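Local atomic coordinates of nucleoporin NUP170 (PDB entry 5HAX), a protein that probably serves as a scaffold component of the inner ring of the nuclear pore complex, pairing a beta-propeller with a helical domain. Residues Thr165-Ser177 against Tyr202-Lys215. Numbering follows the deposited sequence.
Sequences TRMSVHRGGSDVS and YQQEERWFSSRCGK
With all four torsions near 180°, K215 is a straight rod that carries NZ along R171 to the loop after strand 159-170, while M167, extended beyond CG, brings its thioether to the CB-CD1 side of Y202. These two reaches span the seam between neighbouring blades of the beta-propeller: strands 159-170 and 213-217 are each an edge strand of their own four-stranded antiparallel sheet. Their short segments diverge by 35°, and no backbone hydrogen bond joins them, so side chains and water close the gap. At the buried end M167 SD stands 3.6 Å from Y202 CD1, a Met-aromatic contact approached obliquely, 47° off the ring normal; the methyl CE of M167 goes on to Q203 O, 3.5 Å away. Y202 OH is bonded to K123 N, which fixes the far end of the ring. In mid-seam V169 CG1 packs 3.7 Å from C213 SG, close also to the C213 carbonyl. Water 1 lies within bonding distance of both S168 O and C213 O. Beside the methyl of M167, at that same end of the contact, lies R212. The like-charged R166 and R212 come near each other there, but R166 has a salt bridge to an acidic side chain of another protein chain. R171 grips G172 O side-on through NE and NH2, and NH2 also meets a bound phosphate, probably from the crystallisation liquor. K215 NZ completes the seam: it donates to R171 O at 2.7 Å, in the carbonyl plane on a lone pair, and to water 2 at 2.6 Å, which passes a hydrogen bond on to S174 O.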
loop_
_atom_site.group_PDB
_atom_site.type_symbol
_atom_site.label_atom_id
_atom_site.label_comp_id
_atom_site.label_asym_id
_atom_site.label_seq_id
_atom_site.Cartn_x
_atom_site.Cartn_y
_atom_site.Cartn_z
ATOM N N THR A 165 14.822 3.116 28.952
ATOM C CA THR A 165 15.462 1.842 28.629
ATOM C C THR A 165 16.875 1.696 29.164
ATOM O O THR A 165 17.377 0.567 29.197
ATOM C CB THR A 165 15.506 1.638 27.108
ATOM O OG1 THR A 165 16.402 2.592 26.521
ATOM C CG2 THR A 165 14.124 1.793 26.494
ATOM N N ARG A 166 17.542 2.771 29.578
ATOM C CA ARG A 166 18.962 2.768 29.919
ATOM C C ARG A 166 19.839 2.382 28.734
ATOM O O ARG A 166 21.033 2.113 28.916
ATOM C CB ARG A 166 19.264 1.834 31.102
ATOM C CG ARG A 166 18.398 2.062 32.332
ATOM C CD ARG A 166 18.805 1.114 33.450
ATOM N NE ARG A 166 17.767 0.967 34.468
ATOM C CZ ARG A 166 17.709 -0.036 35.337
ATOM N NH1 ARG A 166 18.626 -0.997 35.316
ATOM N NH2 ARG A 166 16.728 -0.088 36.229
ATOM N N MET A 167 19.279 2.351 27.525
ATOM C CA MET A 167 20.002 1.961 26.322
ATOM C C MET A 167 20.429 3.215 25.569
ATOM O O MET A 167 19.581 3.987 25.108
ATOM C CB MET A 167 19.131 1.074 25.433
ATOM C CG MET A 167 18.759 -0.262 26.056
ATOM S SD MET A 167 17.602 -1.200 25.041
ATOM C CE MET A 167 17.439 -2.699 26.009
ATOM N N SER A 168 21.739 3.415 25.448
ATOM C CA SER A 168 22.276 4.557 24.722
ATOM C C SER A 168 23.749 4.305 24.441
ATOM O O SER A 168 24.405 3.518 25.129
ATOM C CB SER A 168 22.094 5.861 25.504
ATOM O OG SER A 168 22.952 5.900 26.631
ATOM N N VAL A 169 24.259 4.985 23.415
ATOM C CA VAL A 169 25.657 4.879 23.020
ATOM C C VAL A 169 26.139 6.241 22.544
ATOM O O VAL A 169 25.384 7.019 21.953
ATOM C CB VAL A 169 25.877 3.825 21.911
ATOM C CG1 VAL A 169 25.865 2.421 22.495
ATOM C CG2 VAL A 169 24.835 3.973 20.810
ATOM N N HIS A 170 27.410 6.524 22.812
ATOM C CA HIS A 170 28.024 7.741 22.306
ATOM C C HIS A 170 28.075 7.701 20.785
ATOM O O HIS A 170 28.375 6.666 20.183
ATOM C CB HIS A 170 29.426 7.905 22.891
ATOM C CG HIS A 170 29.436 8.091 24.375
ATOM N ND1 HIS A 170 30.371 7.500 25.197
ATOM C CD2 HIS A 170 28.621 8.805 25.188
ATOM C CE1 HIS A 170 30.132 7.840 26.451
ATOM N NE2 HIS A 170 29.076 8.632 26.472
ATOM N N ARG A 171 27.762 8.838 20.163
ATOM C CA ARG A 171 27.652 8.888 18.710
ATOM C C ARG A 171 29.001 8.649 18.048
ATOM O O ARG A 171 29.150 7.748 17.216
ATOM C CB ARG A 171 27.085 10.239 18.271
ATOM C CG ARG A 171 26.720 10.293 16.796
ATOM C CD ARG A 171 26.605 11.720 16.298
ATOM N NE ARG A 171 27.910 12.360 16.154
ATOM C CZ ARG A 171 28.098 13.568 15.634
ATOM N NH1 ARG A 171 27.062 14.275 15.203
ATOM N NH2 ARG A 171 29.321 14.069 15.542
ATOM N N GLY A 172 29.992 9.453 18.408
ATOM C CA GLY A 172 31.255 9.472 17.712
ATOM C C GLY A 172 31.389 10.691 16.824
ATOM O O GLY A 172 30.721 11.713 17.003
ATOM N N GLY A 173 32.267 10.566 15.829
ATOM C CA GLY A 173 32.583 11.675 14.954
ATOM C C GLY A 173 31.686 11.836 13.752
ATOM O O GLY A 173 31.755 12.871 13.083
ATOM N N SER A 174 30.841 10.851 13.453
ATOM C CA SER A 174 30.011 10.869 12.255
ATOM C C SER A 174 28.608 11.362 12.587
ATOM O O SER A 174 27.943 10.821 13.479
ATOM C CB SER A 174 29.944 9.478 11.623
ATOM O OG SER A 174 31.211 9.082 11.124
ATOM N N ASP A 175 28.164 12.383 11.857
ATOM C CA ASP A 175 26.805 12.894 11.983
ATOM C C ASP A 175 25.778 11.801 11.708
ATOM O O ASP A 175 26.008 10.888 10.909
ATOM C CB ASP A 175 26.602 14.061 11.011
ATOM C CG ASP A 175 25.142 14.420 10.818
ATOM O OD1 ASP A 175 24.598 15.171 11.652
ATOM O OD2 ASP A 175 24.542 13.960 9.822
ATOM N N VAL A 176 24.633 11.899 12.383
ATOM C CA VAL A 176 23.496 11.003 12.173
ATOM C C VAL A 176 22.313 11.860 11.738
ATOM O O VAL A 176 21.759 12.621 12.544
ATOM C CB VAL A 176 23.152 10.195 13.433
ATOM C CG1 VAL A 176 21.905 9.345 13.195
ATOM C CG2 VAL A 176 24.323 9.312 13.841
ATOM N N SER A 177 21.922 11.732 10.468
ATOM C CA SER A 177 20.757 12.412 9.920
ATOM C C SER A 177 19.712 11.459 9.366
ATOM O O SER A 177 18.621 11.913 9.000
ATOM C CB SER A 177 21.171 13.384 8.801
ATOM O OG SER A 177 21.882 14.495 9.315
ATOM N N TYR A 202 21.245 -3.899 20.684
ATOM C CA TYR A 202 20.821 -3.817 22.071
ATOM C C TYR A 202 20.209 -5.143 22.497
ATOM O O TYR A 202 19.657 -5.884 21.678
ATOM C CB TYR A 202 19.839 -2.658 22.305
ATOM C CG TYR A 202 18.511 -2.766 21.586
ATOM C CD1 TYR A 202 17.425 -3.391 22.183
ATOM C CD2 TYR A 202 18.336 -2.213 20.323
ATOM C CE1 TYR A 202 16.206 -3.480 21.536
ATOM C CE2 TYR A 202 17.121 -2.297 19.669
ATOM C CZ TYR A 202 16.059 -2.930 20.280
ATOM O OH TYR A 202 14.850 -3.016 19.632
ATOM N N GLN A 203 20.328 -5.432 23.791
ATOM C CA GLN A 203 19.864 -6.686 24.361
ATOM C C GLN A 203 19.335 -6.425 25.763
ATOM O O GLN A 203 19.635 -5.401 26.383
ATOM C CB GLN A 203 20.983 -7.733 24.399
ATOM C CG GLN A 203 22.188 -7.311 25.226
ATOM C CD GLN A 203 23.335 -8.295 25.128
ATOM O OE1 GLN A 203 23.175 -9.403 24.616
ATOM N NE2 GLN A 203 24.503 -7.893 25.615
ATOM N N GLN A 204 18.548 -7.381 26.261
ATOM C CA GLN A 204 17.901 -7.212 27.557
ATOM C C GLN A 204 18.892 -7.362 28.705
ATOM O O GLN A 204 18.856 -6.587 29.667
ATOM C CB GLN A 204 16.758 -8.217 27.705
ATOM C CG GLN A 204 17.190 -9.675 27.618
ATOM C CD GLN A 204 16.016 -10.633 27.668
ATOM O OE1 GLN A 204 15.007 -10.429 26.994
ATOM N NE2 GLN A 204 16.139 -11.681 28.475
ATOM N N GLU A 205 19.784 -8.347 28.627
ATOM C CA GLU A 205 20.639 -8.694 29.752
ATOM C C GLU A 205 21.891 -7.828 29.788
ATOM O O GLU A 205 22.489 -7.529 28.751
ATOM C CB GLU A 205 21.036 -10.171 29.690
ATOM C CG GLU A 205 19.859 -11.126 29.851
ATOM C CD GLU A 205 20.208 -12.384 30.633
ATOM O OE1 GLU A 205 20.977 -12.293 31.615
ATOM O OE2 GLU A 205 19.705 -13.468 30.267
ATOM N N GLU A 206 22.275 -7.426 30.998
ATOM C CA GLU A 206 23.543 -6.756 31.240
ATOM C C GLU A 206 24.612 -7.797 31.543
ATOM O O GLU A 206 24.375 -8.742 32.303
ATOM C CB GLU A 206 23.416 -5.772 32.405
ATOM C CG GLU A 206 24.710 -5.074 32.803
ATOM C CD GLU A 206 25.228 -4.133 31.732
ATOM O OE1 GLU A 206 25.111 -2.903 31.916
ATOM O OE2 GLU A 206 25.753 -4.622 30.710
ATOM N N ARG A 207 25.788 -7.622 30.944
ATOM C CA ARG A 207 26.895 -8.552 31.103
ATOM C C ARG A 207 28.136 -7.790 31.546
ATOM O O ARG A 207 28.279 -6.591 31.293
ATOM C CB ARG A 207 27.184 -9.308 29.800
ATOM C CG ARG A 207 25.934 -9.712 29.036
ATOM C CD ARG A 207 26.270 -10.583 27.839
ATOM N NE ARG A 207 25.078 -10.959 27.081
ATOM C CZ ARG A 207 24.303 -12.001 27.367
ATOM N NH1 ARG A 207 23.241 -12.258 26.616
ATOM N NH2 ARG A 207 24.582 -12.786 28.400
ATOM N N TRP A 208 29.040 -8.505 32.219
ATOM C CA TRP A 208 30.278 -7.888 32.677
ATOM C C TRP A 208 31.227 -7.594 31.524
ATOM O O TRP A 208 32.074 -6.704 31.648
ATOM C CB TRP A 208 30.973 -8.786 33.702
ATOM C CG TRP A 208 31.549 -10.052 33.129
ATOM C CD1 TRP A 208 30.923 -11.258 33.011
ATOM C CD2 TRP A 208 32.872 -10.235 32.607
ATOM N NE1 TRP A 208 31.771 -12.180 32.447
ATOM C CE2 TRP A 208 32.973 -11.577 32.188
ATOM C CE3 TRP A 208 33.979 -9.396 32.450
ATOM C CZ2 TRP A 208 34.137 -12.098 31.623
ATOM C CZ3 TRP A 208 35.133 -9.914 31.889
ATOM C CH2 TRP A 208 35.202 -11.252 31.482
ATOM N N PHE A 209 31.095 -8.313 30.412
ATOM C CA PHE A 209 31.958 -8.153 29.252
ATOM C C PHE A 209 31.276 -7.430 28.099
ATOM O O PHE A 209 31.890 -7.274 27.038
ATOM C CB PHE A 209 32.448 -9.526 28.774
ATOM C CG PHE A 209 31.336 -10.479 28.437
ATOM C CD1 PHE A 209 30.766 -10.483 27.174
ATOM C CD2 PHE A 209 30.856 -11.368 29.385
ATOM C CE1 PHE A 209 29.739 -11.355 26.864
ATOM C CE2 PHE A 209 29.830 -12.243 29.081
ATOM C CZ PHE A 209 29.273 -12.237 27.818
ATOM N N SER A 210 30.033 -6.988 28.272
ATOM C CA SER A 210 29.288 -6.387 27.175
ATOM C C SER A 210 28.140 -5.564 27.741
ATOM O O SER A 210 27.432 -6.014 28.645
ATOM C CB SER A 210 28.755 -7.461 26.221
ATOM O OG SER A 210 28.169 -6.878 25.071
ATOM N N SER A 211 27.962 -4.364 27.195
ATOM C CA SER A 211 26.910 -3.462 27.632
ATOM C C SER A 211 25.573 -3.838 26.994
ATOM O O SER A 211 25.500 -4.632 26.052
ATOM C CB SER A 211 27.271 -2.018 27.283
ATOM O OG SER A 211 27.657 -1.909 25.923
ATOM N N ARG A 212 24.501 -3.249 27.529
ATOM C CA ARG A 212 23.165 -3.493 26.997
ATOM C C ARG A 212 22.972 -2.911 25.604
ATOM O O ARG A 212 22.049 -3.331 24.901
ATOM C CB ARG A 212 22.103 -2.902 27.924
ATOM C CG ARG A 212 21.535 -3.867 28.946
ATOM C CD ARG A 212 20.098 -3.495 29.278
ATOM N NE ARG A 212 19.559 -4.284 30.381
ATOM C CZ ARG A 212 19.612 -3.929 31.661
ATOM N NH1 ARG A 212 19.090 -4.722 32.588
ATOM N NH2 ARG A 212 20.183 -2.787 32.022
ATOM N N CYS A 213 23.802 -1.952 25.196
ATOM C CA CYS A 213 23.622 -1.260 23.927
ATOM C C CYS A 213 24.982 -0.958 23.318
ATOM O O CYS A 213 25.858 -0.414 23.995
ATOM C CB CYS A 213 22.828 0.039 24.115
ATOM S SG CYS A 213 22.447 0.907 22.574
ATOM N N GLY A 214 25.148 -1.309 22.039
ATOM C CA GLY A 214 26.408 -1.114 21.355
ATOM C C GLY A 214 26.200 -0.544 19.966
ATOM O O GLY A 214 25.081 -0.497 19.447
ATOM N N LYS A 215 27.311 -0.114 19.370
ATOM C CA LYS A 215 27.319 0.512 18.056
ATOM C C LYS A 215 28.570 0.072 17.312
ATOM O O LYS A 215 29.651 -0.006 17.903
ATOM C CB LYS A 215 27.285 2.040 18.180
ATOM C CG LYS A 215 27.236 2.785 16.861
ATOM C CD LYS A 215 27.174 4.285 17.090
ATOM C CE LYS A 215 27.141 5.051 15.778
ATOM N NZ LYS A 215 27.062 6.521 15.998
HETATM O O HOH W 1 26.446 1.792 26.035
HETATM O O HOH W 2 27.504 7.708 13.685
#